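Local coordinates for carboxysome assembly protein CcmN (Synechococcus elongatus, PDB 7D6C) that is required for beta-carboxysome formation, its N-terminal part, the piece described here, interacting with CcmM and its C-terminal peptide with the shell protein CcmK2, at residues Gly88-Thr102 / Glu105-Glu119. Residues are numbered along the deposited sequence; the frame is centred on the assembly and turned at random.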
# COMPACT_ATOMS: atom_id res chain seq x y z
N GLY F 88 4.34 12.81 -14.47
CA GLY F 88 3.90 13.79 -15.43
C GLY F 88 2.67 14.60 -15.08
O GLY F 88 1.90 14.25 -14.18
N ARG F 89 2.50 15.71 -15.80
CA ARG F 89 1.29 16.51 -15.71
C ARG F 89 0.07 15.65 -16.06
O ARG F 89 0.09 14.92 -17.05
CB ARG F 89 1.46 17.71 -16.65
CG ARG F 89 0.55 18.92 -16.52
CD ARG F 89 0.92 19.96 -17.63
NE ARG F 89 -0.21 20.74 -18.18
CZ ARG F 89 -0.10 21.89 -18.87
NH1 ARG F 89 -1.19 22.50 -19.32
NH2 ARG F 89 1.09 22.43 -19.13
N GLN F 90 -0.97 15.68 -15.23
CA GLN F 90 -2.26 15.05 -15.50
C GLN F 90 -2.24 13.52 -15.44
O GLN F 90 -3.25 12.86 -15.77
CB GLN F 90 -2.82 15.48 -16.87
CG GLN F 90 -2.98 16.98 -17.02
CD GLN F 90 -4.34 17.48 -16.59
OE1 GLN F 90 -4.68 17.43 -15.41
NE2 GLN F 90 -5.11 18.02 -17.53
N ALA F 91 -1.15 12.92 -14.98
CA ALA F 91 -1.06 11.46 -14.92
C ALA F 91 -2.05 10.88 -13.89
O ALA F 91 -2.55 11.57 -13.01
CB ALA F 91 0.37 11.05 -14.58
N CYS F 92 -2.31 9.57 -14.03
CA CYS F 92 -3.25 8.81 -13.20
C CYS F 92 -2.62 7.47 -12.83
O CYS F 92 -2.26 6.70 -13.71
CB CYS F 92 -4.56 8.53 -13.92
SG CYS F 92 -5.36 9.94 -14.53
N LEU F 93 -2.55 7.18 -11.53
CA LEU F 93 -1.86 5.99 -11.04
C LEU F 93 -2.86 5.09 -10.32
O LEU F 93 -3.39 5.47 -9.27
CB LEU F 93 -0.72 6.38 -10.11
CG LEU F 93 0.33 7.36 -10.61
CD1 LEU F 93 1.53 7.30 -9.66
CD2 LEU F 93 0.74 7.02 -12.00
N GLY F 94 -3.10 3.90 -10.88
CA GLY F 94 -4.04 2.98 -10.29
C GLY F 94 -3.66 2.61 -8.87
O GLY F 94 -2.53 2.77 -8.44
N ALA F 95 -4.66 2.12 -8.13
CA ALA F 95 -4.43 1.60 -6.79
C ALA F 95 -3.24 0.64 -6.75
O ALA F 95 -3.08 -0.22 -7.62
CB ALA F 95 -5.68 0.90 -6.27
N SER F 96 -2.41 0.81 -5.73
CA SER F 96 -1.27 -0.07 -5.46
C SER F 96 -0.29 -0.15 -6.63
O SER F 96 0.39 -1.16 -6.83
CB SER F 96 -1.75 -1.45 -5.05
OG SER F 96 -2.66 -1.29 -3.97
N THR F 97 -0.20 0.93 -7.40
CA THR F 97 0.96 1.14 -8.25
C THR F 97 2.22 1.21 -7.40
O THR F 97 2.22 1.81 -6.31
CB THR F 97 0.81 2.45 -9.03
OG1 THR F 97 -0.40 2.43 -9.78
CG2 THR F 97 2.00 2.65 -9.96
N THR F 98 3.30 0.64 -7.91
CA THR F 98 4.63 0.86 -7.35
C THR F 98 5.58 1.42 -8.41
O THR F 98 5.77 0.81 -9.47
CB THR F 98 5.18 -0.44 -6.78
OG1 THR F 98 4.47 -0.72 -5.56
CG2 THR F 98 6.67 -0.31 -6.52
N LEU F 99 6.17 2.59 -8.13
CA LEU F 99 7.22 3.18 -8.96
C LEU F 99 8.49 3.25 -8.14
O LEU F 99 8.51 3.92 -7.10
CB LEU F 99 6.84 4.59 -9.42
CG LEU F 99 5.54 4.84 -10.15
CD1 LEU F 99 5.33 6.34 -10.34
CD2 LEU F 99 5.57 4.16 -11.49
N VAL F 100 9.55 2.59 -8.62
CA VAL F 100 10.87 2.55 -7.96
C VAL F 100 11.92 3.10 -8.91
O VAL F 100 12.35 2.41 -9.84
CB VAL F 100 11.27 1.13 -7.53
CG1 VAL F 100 12.49 1.22 -6.64
CG2 VAL F 100 10.13 0.45 -6.79
N ASN F 101 12.37 4.33 -8.65
CA ASN F 101 13.34 5.02 -9.51
C ASN F 101 12.86 5.04 -10.96
O ASN F 101 13.65 4.87 -11.89
CB ASN F 101 14.74 4.38 -9.41
CG ASN F 101 15.42 4.61 -8.04
OD1 ASN F 101 15.45 5.72 -7.53
ND2 ASN F 101 15.97 3.53 -7.46
N THR F 102 11.55 5.24 -11.17
CA THR F 102 10.97 5.32 -12.50
C THR F 102 9.89 6.41 -12.55
O THR F 102 9.16 6.60 -11.57
CB THR F 102 10.38 3.96 -12.95
OG1 THR F 102 9.74 3.32 -11.84
CG2 THR F 102 11.46 3.02 -13.48
N GLU F 105 5.46 9.76 -17.93
CA GLU F 105 5.07 10.76 -18.93
C GLU F 105 3.79 11.48 -18.51
O GLU F 105 2.87 10.88 -17.93
CB GLU F 105 4.89 10.04 -20.28
CG GLU F 105 3.88 8.82 -20.23
CD GLU F 105 4.48 7.51 -19.62
OE1 GLU F 105 5.61 7.56 -19.06
OE2 GLU F 105 3.82 6.45 -19.68
N ALA F 106 3.73 12.78 -18.79
CA ALA F 106 2.48 13.51 -18.62
C ALA F 106 1.32 12.73 -19.23
O ALA F 106 1.47 12.06 -20.26
CB ALA F 106 2.58 14.89 -19.26
N GLY F 107 0.17 12.77 -18.57
CA GLY F 107 -1.03 12.12 -19.07
C GLY F 107 -0.99 10.61 -19.07
O GLY F 107 -2.00 9.98 -19.42
N GLY F 108 0.14 10.00 -18.70
CA GLY F 108 0.21 8.56 -18.68
C GLY F 108 -0.63 7.98 -17.56
O GLY F 108 -0.83 8.60 -16.51
N VAL F 109 -1.15 6.78 -17.78
CA VAL F 109 -2.04 6.12 -16.84
C VAL F 109 -1.50 4.74 -16.48
O VAL F 109 -1.08 3.98 -17.36
CB VAL F 109 -3.47 6.02 -17.41
CG1 VAL F 109 -4.41 5.37 -16.39
CG2 VAL F 109 -3.97 7.39 -17.80
N THR F 110 -1.53 4.41 -15.20
CA THR F 110 -0.97 3.16 -14.69
C THR F 110 -2.04 2.20 -14.20
O THR F 110 -2.86 2.57 -13.34
CB THR F 110 0.00 3.46 -13.55
OG1 THR F 110 1.20 4.05 -14.07
CG2 THR F 110 0.28 2.22 -12.76
N ALA F 111 -1.99 0.96 -14.69
CA ALA F 111 -2.96 -0.05 -14.27
C ALA F 111 -2.78 -0.35 -12.79
O ALA F 111 -1.65 -0.40 -12.31
CB ALA F 111 -2.80 -1.34 -15.07
N PRO F 112 -3.86 -0.53 -12.06
CA PRO F 112 -3.74 -0.88 -10.64
C PRO F 112 -2.85 -2.10 -10.46
O PRO F 112 -2.83 -3.01 -11.29
CB PRO F 112 -5.19 -1.14 -10.22
CG PRO F 112 -5.96 -1.24 -11.51
CD PRO F 112 -5.26 -0.38 -12.47
N GLY F 113 -2.07 -2.08 -9.38
CA GLY F 113 -1.14 -3.15 -9.10
C GLY F 113 0.15 -3.12 -9.88
O GLY F 113 0.99 -4.01 -9.69
N SER F 114 0.36 -2.10 -10.73
CA SER F 114 1.56 -2.04 -11.55
C SER F 114 2.83 -1.93 -10.71
O SER F 114 2.86 -1.33 -9.63
CB SER F 114 1.50 -0.87 -12.51
OG SER F 114 0.52 -1.08 -13.51
N LEU F 115 3.89 -2.51 -11.25
CA LEU F 115 5.18 -2.62 -10.57
C LEU F 115 6.24 -2.17 -11.56
O LEU F 115 6.55 -2.90 -12.51
CB LEU F 115 5.42 -4.06 -10.10
CG LEU F 115 6.86 -4.33 -9.69
CD1 LEU F 115 7.11 -3.57 -8.41
CD2 LEU F 115 7.11 -5.84 -9.52
N LEU F 116 6.77 -0.97 -11.35
CA LEU F 116 7.78 -0.38 -12.23
C LEU F 116 9.03 -0.12 -11.41
O LEU F 116 9.03 0.79 -10.56
CB LEU F 116 7.25 0.90 -12.87
CG LEU F 116 6.45 0.78 -14.18
CD1 LEU F 116 5.40 -0.31 -14.09
CD2 LEU F 116 5.77 2.09 -14.53
N SER F 117 10.10 -0.89 -11.65
CA SER F 117 11.30 -0.82 -10.81
C SER F 117 12.57 -0.95 -11.66
O SER F 117 12.83 -2.01 -12.22
CB SER F 117 11.29 -1.89 -9.73
OG SER F 117 12.59 -2.11 -9.23
N ALA F 118 13.36 0.13 -11.71
CA ALA F 118 14.72 0.13 -12.22
C ALA F 118 15.71 0.16 -11.05
O ALA F 118 15.40 0.64 -9.96
CB ALA F 118 14.95 1.33 -13.15
N GLU F 119 16.93 -0.34 -11.31
CA GLU F 119 17.92 -0.55 -10.24
C GLU F 119 18.40 0.77 -9.64
O GLU F 119 18.45 0.92 -8.42
CB GLU F 119 19.12 -1.35 -10.78
CG GLU F 119 18.78 -2.67 -11.46
CD GLU F 119 18.25 -2.47 -12.88
OE1 GLU F 119 18.84 -1.67 -13.63
OE2 GLU F 119 17.22 -3.11 -13.22
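Backbone pairing between Cys92-Leu93 and Val109-Thr110, and between Thr98-Val100 and Leu115-Ser117, is parallel and in register; the axes of strands 98-100 and 115-117 lie 4.7 Å apart and run nearly parallel. Hydrogen bonds alternate across both strand pairs, from Cys92 N to Gly108 O and from Thr110 N to Cys92 O, then from Leu116 N to Thr98 O at 2.8 Å with an N-H...O angle of 165°. The intervening corners stack too, Gly113 N donating to Ala95 O at 2.8 Å.

Leu99 and Leu116 run alongside each other in the same direction, CD2 of Leu99 3.7 Å from CD2 of Leu116, while on the other face of the same strands Leu115 CD1 lies 3.8 Å from Thr98 CG2.

Thr97 and Thr110 approach tip to tip. With OG1 of Thr97 beside its own backbone N (chi1 -56°), the hydroxyl donates to Gly94 O at 2.5 Å, tilted 29° from the carbonyl plane, and Thr97 N arrives on the same side of that plane. Thr97 CG2 then meets Thr110 CG2 at 3.3 Å. A valine here has no hydroxyl, and Gly94 O would probably be left with the backbone N-H of residue 97 as its one donor in the turn. Ser114 OG and N hold Ala111 O likewise, one coil on.

Type II turns matching at Gly94-Thr97 and Ala111-Ser114, joined by short parallel strands repeated coil upon coil, are characteristic of a left-handed parallel beta-helix.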